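Local structure of NRPS (Penicillium fellutanum, 6NKI) at residues 94-99 with 144-149; 268-273 with 316-321; 324-329 with 397-402. The protein binds NADPH in a Rossmann-type nucleotide-binding domain of the male sterility family and probably forms part of a nonribosomal peptide synthetase. All coordinates share one frame; numbering follows the deposited sequence.

The three contacts follow one another along the chain, each closing before the next opens. Contact 1 belongs to the Rossmann-type part, where the loop after strand 84-88 meets helix 136-156. Contacts 2 and 3 lie on the opposite side of the chain's centre, and the centres of contacts 1 and 2 are about 37 Å apart. Contacts 2 and 3 are close neighbours, with centres about 13 Å apart, and both use helix 319-330: its first turn follows the edge strand of a three-stranded mixed sheet, and its later part packs on helix 389-410. NADPH lies between the two regions, about 8 Å from the side chain of L96 and 6 Å from that of V273.

Contact 1 of 3, residues 94-99 with 144-149; sequences PHLGLA and VRSTFD
D149 reaches from helix 136-156 to the loop that follows strand 84-88, where its carboxylate meets the backbone of H95. Its CG stands anti to the carbonyl carbon (chi1 -67°), and OD2 accepts a weak hydrogen bond from H95 N at 3.2 Å, bent to 140° at the hydrogen. The amide of L96 also faces OD2, though at 3.8 Å from L96 N it makes no bond. H95, L96 and G97 all have left-handed helical backbone angles, in a turn held by bonds from G97 N to P94 O and from L98 N to H95 O.

The packed side of the contact is made by buried residues. One methyl of L96, CD2, lies against the helix at S146, although the separation modelled there is doubtful. The hydroxyl of S146 is bonded back to A142 O within its own helix, and D149 also touches W103 of helix 100-103.

Toward solvent the packing is loose. CB of P94 sits near the guanidinium plane of R145, at its edge and 4.5 Å from NH2. The imidazole of H95, which also meets the ring of W103, turns an edge to D149, with CD2 4.5 Å from OD1.

The one polar link between loop and helix in this Rossmann-type part is thus a weak one. The buried carboxylate draws on a main-chain N-H, and a protonated H95, with NE2 5.4 Å from D149 OD1, might further favour its charged form.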
loop_
_atom_site.group_PDB
_atom_site.type_symbol
_atom_site.label_atom_id
_atom_site.label_comp_id
_atom_site.label_asym_id
_atom_site.label_seq_id
_atom_site.Cartn_x
_atom_site.Cartn_y
_atom_site.Cartn_z
ATOM N N PRO A 94 35.853 -13.917 -7.258
ATOM C CA PRO A 94 35.208 -15.098 -7.829
ATOM C C PRO A 94 34.478 -15.879 -6.755
ATOM O O PRO A 94 34.917 -15.956 -5.605
ATOM C CB PRO A 94 36.380 -15.909 -8.399
ATOM C CG PRO A 94 37.470 -14.918 -8.591
ATOM C CD PRO A 94 37.312 -13.938 -7.467
ATOM N N HIS A 95 33.321 -16.410 -7.150
ATOM C CA HIS A 95 32.522 -17.249 -6.228
ATOM C C HIS A 95 31.895 -16.367 -5.146
ATOM O O HIS A 95 31.604 -16.908 -4.072
ATOM C CB HIS A 95 33.453 -18.316 -5.650
ATOM C CG HIS A 95 33.535 -19.534 -6.503
ATOM N ND1 HIS A 95 33.789 -20.782 -5.982
ATOM C CD2 HIS A 95 33.317 -19.711 -7.823
ATOM C CE1 HIS A 95 33.767 -21.671 -6.950
ATOM N NE2 HIS A 95 33.479 -21.041 -8.087
ATOM N N LEU A 96 31.859 -15.050 -5.397
ATOM C CA LEU A 96 31.309 -13.958 -4.536
ATOM C C LEU A 96 32.189 -13.718 -3.304
ATOM O O LEU A 96 31.739 -12.992 -2.404
ATOM C CB LEU A 96 29.855 -14.236 -4.135
ATOM C CG LEU A 96 28.913 -14.627 -5.270
ATOM C CD1 LEU A 96 27.684 -15.327 -4.726
ATOM C CD2 LEU A 96 28.506 -13.415 -6.085
ATOM N N GLY A 97 33.427 -14.221 -3.309
ATOM C CA GLY A 97 34.329 -14.116 -2.151
ATOM C C GLY A 97 34.066 -15.232 -1.159
ATOM O O GLY A 97 34.618 -15.177 -0.059
ATOM N N LEU A 98 33.247 -16.212 -1.542
ATOM C CA LEU A 98 32.881 -17.325 -0.631
ATOM C C LEU A 98 33.921 -18.443 -0.619
ATOM O O LEU A 98 34.721 -18.542 -1.558
ATOM C CB LEU A 98 31.509 -17.884 -1.016
ATOM C CG LEU A 98 30.314 -17.037 -0.590
ATOM C CD1 LEU A 98 29.050 -17.521 -1.274
ATOM C CD2 LEU A 98 30.151 -17.069 0.917
ATOM N N ALA A 99 33.887 -19.235 0.450
ATOM C CA ALA A 99 34.742 -20.426 0.618
ATOM C C ALA A 99 34.130 -21.574 -0.189
ATOM O O ALA A 99 32.935 -21.495 -0.526
ATOM C CB ALA A 99 34.839 -20.776 2.078
ATOM N N VAL A 144 28.030 -8.122 -12.062
ATOM C CA VAL A 144 27.649 -9.058 -13.117
ATOM C C VAL A 144 28.323 -10.431 -12.999
ATOM O O VAL A 144 27.724 -11.441 -13.382
ATOM C CB VAL A 144 27.932 -8.432 -14.491
ATOM C CG1 VAL A 144 27.400 -9.328 -15.625
ATOM C CG2 VAL A 144 27.371 -7.025 -14.571
ATOM N N ARG A 145 29.558 -10.494 -12.502
ATOM C CA ARG A 145 30.220 -11.783 -12.299
ATOM C C ARG A 145 29.502 -12.591 -11.231
ATOM O O ARG A 145 29.282 -13.798 -11.386
ATOM C CB ARG A 145 31.677 -11.551 -11.897
ATOM C CG ARG A 145 32.539 -12.776 -11.592
ATOM C CD ARG A 145 33.109 -13.427 -12.828
ATOM N NE ARG A 145 34.078 -14.456 -12.436
ATOM C CZ ARG A 145 34.757 -15.234 -13.276
ATOM N NH1 ARG A 145 34.609 -15.101 -14.589
ATOM N NH2 ARG A 145 35.608 -16.133 -12.798
ATOM N N SER A 146 29.158 -11.925 -10.132
ATOM C CA SER A 146 28.290 -12.449 -9.093
ATOM C C SER A 146 27.055 -13.095 -9.719
ATOM O O SER A 146 26.681 -14.215 -9.345
ATOM C CB SER A 146 27.942 -11.311 -8.121
ATOM O OG SER A 146 27.315 -10.219 -8.773
ATOM N N THR A 147 26.446 -12.423 -10.704
ATOM C CA THR A 147 25.273 -12.985 -11.367
ATOM C C THR A 147 25.658 -14.223 -12.168
ATOM O O THR A 147 24.960 -15.245 -12.133
ATOM C CB THR A 147 24.605 -11.922 -12.262
ATOM O OG1 THR A 147 24.273 -10.748 -11.494
ATOM C CG2 THR A 147 23.319 -12.463 -12.905
ATOM N N PHE A 148 26.784 -14.147 -12.884
ATOM C CA PHE A 148 27.301 -15.291 -13.628
ATOM C C PHE A 148 27.603 -16.454 -12.695
ATOM O O PHE A 148 27.225 -17.601 -12.965
ATOM C CB PHE A 148 28.556 -14.868 -14.393
ATOM C CG PHE A 148 29.161 -15.961 -15.245
ATOM C CD1 PHE A 148 28.614 -16.287 -16.481
ATOM C CD2 PHE A 148 30.283 -16.656 -14.809
ATOM C CE1 PHE A 148 29.165 -17.279 -17.254
ATOM C CE2 PHE A 148 30.838 -17.649 -15.582
ATOM C CZ PHE A 148 30.279 -17.963 -16.803
ATOM N N ASP A 149 28.296 -16.176 -11.590
ATOM C CA ASP A 149 28.556 -17.215 -10.601
ATOM C C ASP A 149 27.254 -17.868 -10.139
ATOM O O ASP A 149 27.209 -19.085 -9.918
ATOM C CB ASP A 149 29.318 -16.617 -9.412
ATOM C CG ASP A 149 30.735 -16.173 -9.773
ATOM O OD1 ASP A 149 31.364 -16.812 -10.645
ATOM O OD2 ASP A 149 31.207 -15.169 -9.186
#

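Contact 2 of 3, residues 268-273 with 316-321; sequences DNWLFV and GLNMSD
L271 and L317 form an antiparallel hydrogen-bonded pair between strands 270-273 and 316-318, whose axes approach to 4.7 Å at 158°, with W270-N318 and F272-G316 as the non-hydrogen-bonded pairs on either side. L271 N gives its hydrogen to L317 O at 2.8 Å, nearly along the C=O axis, and L317 N returns one to L271 O at 3.1 Å. A third bond, from M319 N to N269 O, lies beyond the strand. The CA of G316 makes CA-H...O contacts with L271 O and V273 O.

Strand 270-275 is the middle member of a three-stranded mixed sheet, with the parallel strand 233-235 on its other side; F233 touches both L271 and V273.

CG of W270 is anti to the backbone N (chi1 -176°), and the indole lies across the neighbouring strand, L317 N standing 3.5 Å above one face and offset toward the rim. V383, P384 and Q387 also pack on this indole. On the other face of the sheet, the side chains of L271 and M319 cross at about a right angle. The methionine chain, bent at chi2, brings SD to 3.4 Å from L271 CB. L317, on the same face as L271, packs on T392 and I395.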
loop_
_atom_site.group_PDB
_atom_site.type_symbol
_atom_site.label_atom_id
_atom_site.label_comp_id
_atom_site.label_asym_id
_atom_site.label_seq_id
_atom_site.Cartn_x
_atom_site.Cartn_y
_atom_site.Cartn_z
ATOM N N ASP A 268 5.236 18.729 -13.518
ATOM C CA ASP A 268 4.458 17.726 -14.226
ATOM C C ASP A 268 5.267 16.467 -14.534
ATOM O O ASP A 268 4.710 15.512 -15.081
ATOM C CB ASP A 268 3.883 18.338 -15.512
ATOM C CG ASP A 268 2.623 17.628 -15.998
ATOM O OD1 ASP A 268 2.227 16.605 -15.394
ATOM O OD2 ASP A 268 2.005 18.132 -16.965
ATOM N N ASN A 269 6.554 16.427 -14.186
ATOM C CA ASN A 269 7.319 15.205 -14.374
ATOM C C ASN A 269 6.946 14.162 -13.334
ATOM O O ASN A 269 6.362 14.451 -12.285
ATOM C CB ASN A 269 8.836 15.424 -14.273
ATOM C CG ASN A 269 9.433 16.070 -15.500
ATOM O OD1 ASN A 269 8.865 16.031 -16.594
ATOM N ND2 ASN A 269 10.646 16.568 -15.350
ATOM N N TRP A 270 7.353 12.929 -13.619
ATOM C CA TRP A 270 7.044 11.773 -12.792
ATOM C C TRP A 270 8.287 11.300 -12.039
ATOM O O TRP A 270 9.379 11.217 -12.614
ATOM C CB TRP A 270 6.492 10.626 -13.643
ATOM C CG TRP A 270 6.112 9.513 -12.784
ATOM C CD1 TRP A 270 6.893 8.462 -12.413
ATOM C CD2 TRP A 270 4.856 9.319 -12.160
ATOM N NE1 TRP A 270 6.206 7.630 -11.579
ATOM C CE2 TRP A 270 4.943 8.128 -11.414
ATOM C CE3 TRP A 270 3.655 10.035 -12.154
ATOM C CZ2 TRP A 270 3.876 7.635 -10.678
ATOM C CZ3 TRP A 270 2.594 9.542 -11.418
ATOM C CH2 TRP A 270 2.717 8.359 -10.687
ATOM N N LEU A 271 8.097 10.964 -10.764
ATOM C CA LEU A 271 9.146 10.511 -9.856
ATOM C C LEU A 271 8.850 9.074 -9.414
ATOM O O LEU A 271 7.804 8.808 -8.808
ATOM C CB LEU A 271 9.220 11.422 -8.626
ATOM C CG LEU A 271 10.315 11.190 -7.577
ATOM C CD1 LEU A 271 11.659 11.656 -8.135
ATOM C CD2 LEU A 271 10.013 11.839 -6.221
ATOM N N PHE A 272 9.787 8.157 -9.676
ATOM C CA PHE A 272 9.606 6.751 -9.306
ATOM C C PHE A 272 10.065 6.532 -7.872
ATOM O O PHE A 272 11.259 6.378 -7.610
ATOM C CB PHE A 272 10.358 5.824 -10.257
ATOM C CG PHE A 272 9.796 5.789 -11.658
ATOM C CD1 PHE A 272 8.623 5.080 -11.935
ATOM C CD2 PHE A 272 10.464 6.422 -12.707
ATOM C CE1 PHE A 272 8.109 5.038 -13.210
ATOM C CE2 PHE A 272 9.951 6.373 -13.993
ATOM C CZ PHE A 272 8.761 5.682 -14.236
ATOM N N VAL A 273 9.117 6.451 -6.948
ATOM C CA VAL A 273 9.424 6.185 -5.548
ATOM C C VAL A 273 8.330 5.289 -4.936
ATOM O O VAL A 273 7.148 5.369 -5.302
ATOM C CB VAL A 273 9.620 7.529 -4.793
ATOM C CG1 VAL A 273 8.364 8.353 -4.858
ATOM C CG2 VAL A 273 9.984 7.320 -3.353
ATOM N N GLY A 316 4.807 5.967 -7.812
ATOM C CA GLY A 316 5.425 7.266 -7.563
ATOM C C GLY A 316 4.431 8.420 -7.644
ATOM O O GLY A 316 3.228 8.239 -7.466
ATOM N N LEU A 317 4.977 9.601 -7.939
ATOM C CA LEU A 317 4.295 10.869 -7.728
ATOM C C LEU A 317 4.633 11.854 -8.838
ATOM O O LEU A 317 5.691 11.769 -9.468
ATOM C CB LEU A 317 4.712 11.487 -6.395
ATOM C CG LEU A 317 4.340 10.781 -5.099
ATOM C CD1 LEU A 317 5.097 11.381 -3.915
ATOM C CD2 LEU A 317 2.825 10.854 -4.859
ATOM N N ASN A 318 3.727 12.805 -9.064
ATOM C CA ASN A 318 4.119 14.027 -9.749
ATOM C C ASN A 318 5.114 14.776 -8.875
ATOM O O ASN A 318 5.036 14.746 -7.645
ATOM C CB ASN A 318 2.903 14.914 -10.027
ATOM C CG ASN A 318 1.974 14.318 -11.064
ATOM O OD1 ASN A 318 2.420 13.818 -12.102
ATOM N ND2 ASN A 318 0.674 14.344 -10.780
ATOM N N MET A 319 6.066 15.454 -9.513
ATOM C CA MET A 319 7.012 16.234 -8.727
ATOM C C MET A 319 6.333 17.361 -7.936
ATOM O O MET A 319 6.741 17.656 -6.803
ATOM C CB MET A 319 8.112 16.776 -9.633
ATOM C CG MET A 319 9.039 15.672 -10.125
ATOM S SD MET A 319 9.670 14.766 -8.713
ATOM C CE MET A 319 10.576 16.032 -7.846
ATOM N N SER A 320 5.294 17.998 -8.496
ATOM C CA SER A 320 4.537 18.968 -7.708
ATOM C C SER A 320 3.893 18.310 -6.493
ATOM O O SER A 320 3.906 18.872 -5.389
ATOM C CB SER A 320 3.470 19.645 -8.563
ATOM O OG SER A 320 2.429 18.753 -8.897
ATOM N N ASP A 321 3.337 17.111 -6.669
ATOM C CA ASP A 321 2.732 16.413 -5.545
ATOM C C ASP A 321 3.790 16.027 -4.517
ATOM O O ASP A 321 3.558 16.108 -3.302
ATOM C CB ASP A 321 1.988 15.184 -6.076
ATOM C CG ASP A 321 0.975 14.621 -5.089
ATOM O OD1 ASP A 321 0.824 15.157 -3.964
ATOM O OD2 ASP A 321 0.311 13.633 -5.461
#

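Contact 3 of 3, residues 324-329 with 397-402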
loop_
_atom_site.group_PDB
_atom_site.type_symbol
_atom_site.label_atom_id
_atom_site.label_comp_id
_atom_site.label_asym_id
_atom_site.label_seq_id
_atom_site.Cartn_x
_atom_site.Cartn_y
_atom_site.Cartn_z
ATOM N N LYS A 324 4.944 19.310 -2.491
ATOM C CA LYS A 324 3.989 19.845 -1.533
ATOM C C LYS A 324 3.871 18.942 -0.327
ATOM O O LYS A 324 3.447 19.405 0.736
ATOM C CB LYS A 324 2.615 20.127 -2.159
ATOM C CG LYS A 324 1.867 18.999 -2.810
ATOM C CD LYS A 324 0.425 19.445 -3.166
ATOM C CE LYS A 324 0.308 20.435 -4.346
ATOM N NZ LYS A 324 0.572 19.853 -5.699
ATOM N N ALA A 325 4.297 17.679 -0.459
ATOM C CA ALA A 325 4.313 16.751 0.660
ATOM C C ALA A 325 5.535 16.972 1.538
ATOM O O ALA A 325 5.429 16.941 2.769
ATOM C CB ALA A 325 4.259 15.319 0.136
ATOM N N ILE A 326 6.704 17.172 0.913
ATOM C CA ILE A 326 7.889 17.648 1.632
ATOM C C ILE A 326 7.530 18.855 2.505
ATOM O O ILE A 326 7.712 18.848 3.730
ATOM C CB ILE A 326 9.018 17.991 0.632
ATOM C CG1 ILE A 326 9.567 16.745 -0.125
ATOM C CG2 ILE A 326 10.102 18.849 1.302
ATOM C CD1 ILE A 326 10.320 15.686 0.750
ATOM N N MET A 327 6.989 19.903 1.883
ATOM C CA MET A 327 6.722 21.121 2.647
ATOM C C MET A 327 5.672 20.889 3.726
ATOM O O MET A 327 5.761 21.479 4.809
ATOM C CB MET A 327 6.276 22.253 1.719
ATOM C CG MET A 327 7.327 22.769 0.723
ATOM S SD MET A 327 6.634 24.077 -0.289
ATOM C CE MET A 327 5.543 23.176 -1.368
ATOM N N LEU A 328 4.687 20.030 3.454
ATOM C CA LEU A 328 3.696 19.689 4.468
ATOM C C LEU A 328 4.339 19.031 5.684
ATOM O O LEU A 328 3.943 19.296 6.825
ATOM C CB LEU A 328 2.636 18.773 3.863
ATOM C CG LEU A 328 1.323 18.552 4.630
ATOM C CD1 LEU A 328 0.216 18.295 3.626
ATOM C CD2 LEU A 328 1.393 17.411 5.657
ATOM N N GLY A 329 5.331 18.164 5.454
ATOM C CA GLY A 329 6.014 17.508 6.557
ATOM C C GLY A 329 7.045 18.399 7.221
ATOM O O GLY A 329 7.176 18.403 8.451
ATOM N N GLN A 397 1.990 9.967 1.924
ATOM C CA GLN A 397 2.210 10.001 3.356
ATOM C C GLN A 397 3.592 9.472 3.707
ATOM O O GLN A 397 4.165 9.854 4.730
ATOM C CB GLN A 397 1.125 9.190 4.101
ATOM C CG GLN A 397 -0.254 9.664 3.879
ATOM C CD GLN A 397 -0.463 11.096 4.329
ATOM O OE1 GLN A 397 -0.638 11.979 3.497
ATOM N NE2 GLN A 397 -0.470 11.325 5.651
ATOM N N ALA A 398 4.154 8.595 2.887
ATOM C CA ALA A 398 5.495 8.120 3.211
ATOM C C ALA A 398 6.513 9.258 3.111
ATOM O O ALA A 398 7.364 9.414 3.999
ATOM C CB ALA A 398 5.868 6.932 2.316
ATOM N N VAL A 399 6.401 10.102 2.080
ATOM C CA VAL A 399 7.277 11.271 2.003
ATOM C C VAL A 399 6.953 12.276 3.092
ATOM O O VAL A 399 7.866 12.777 3.761
ATOM C CB VAL A 399 7.280 11.909 0.603
ATOM C CG1 VAL A 399 5.963 12.422 0.232
ATOM C CG2 VAL A 399 8.223 13.099 0.619
ATOM N N VAL A 400 5.659 12.542 3.340
ATOM C CA VAL A 400 5.315 13.476 4.406
ATOM C C VAL A 400 5.933 13.025 5.717
ATOM O O VAL A 400 6.485 13.828 6.471
ATOM C CB VAL A 400 3.786 13.654 4.542
ATOM C CG1 VAL A 400 3.450 14.449 5.818
ATOM C CG2 VAL A 400 3.196 14.410 3.358
ATOM N N ARG A 401 5.829 11.741 6.025
ATOM C CA ARG A 401 6.333 11.299 7.320
ATOM C C ARG A 401 7.859 11.374 7.365
ATOM O O ARG A 401 8.446 11.534 8.443
ATOM C CB ARG A 401 5.869 9.872 7.640
ATOM C CG ARG A 401 4.374 9.586 7.630
ATOM C CD ARG A 401 3.607 10.428 8.632
ATOM N NE ARG A 401 4.104 10.299 10.001
ATOM C CZ ARG A 401 3.763 9.325 10.840
ATOM N NH1 ARG A 401 2.926 8.369 10.451
ATOM N NH2 ARG A 401 4.268 9.308 12.068
ATOM N N ASN A 402 8.517 11.269 6.210
ATOM C CA ASN A 402 9.971 11.341 6.190
ATOM C C ASN A 402 10.452 12.792 6.277
ATOM O O ASN A 402 11.376 13.107 7.039
ATOM C CB ASN A 402 10.514 10.647 4.928
ATOM C CG ASN A 402 10.359 9.104 4.964
ATOM O OD1 ASN A 402 10.625 8.464 5.978
ATOM N ND2 ASN A 402 9.930 8.522 3.848
#
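V400 loses the most surface to this contact, and its two methyls divide the work. CG1, anti to the backbone N (chi1 170°), meets L328 CD2 at 3.6 Å, the two side chains crossing obliquely. CG2 turns to A325 and touches its CB at 3.5 Å as well as its carbonyl oxygen. V399, one residue earlier on helix 389-410, is directed at helix 319-330, and both its methyls make contact: CG1 rests on A325 CB, while CG2 meets CD1 of I326, whose side chain lies at about a right angle to it. A325 CB thus meets a methyl of each valine, the two roughly at right angles about it.

Such small residues suit a close approach: the segment axes come within 7.5 Å at a crossing angle of -39°, and G329 brings its CA to 3.7 Å from V400 O. This is packing of two helices in the region away from the Rossmann-type part, where W250 of helix 248-259 covers I326 and V399. At the outer side L328 packs on H289 of the second subunit.

All the side chains that meet here are hydrocarbon, and the carbonyl of A325 is bonded to G329 N. Cohesion probably comes mainly from dispersion and exclusion of water.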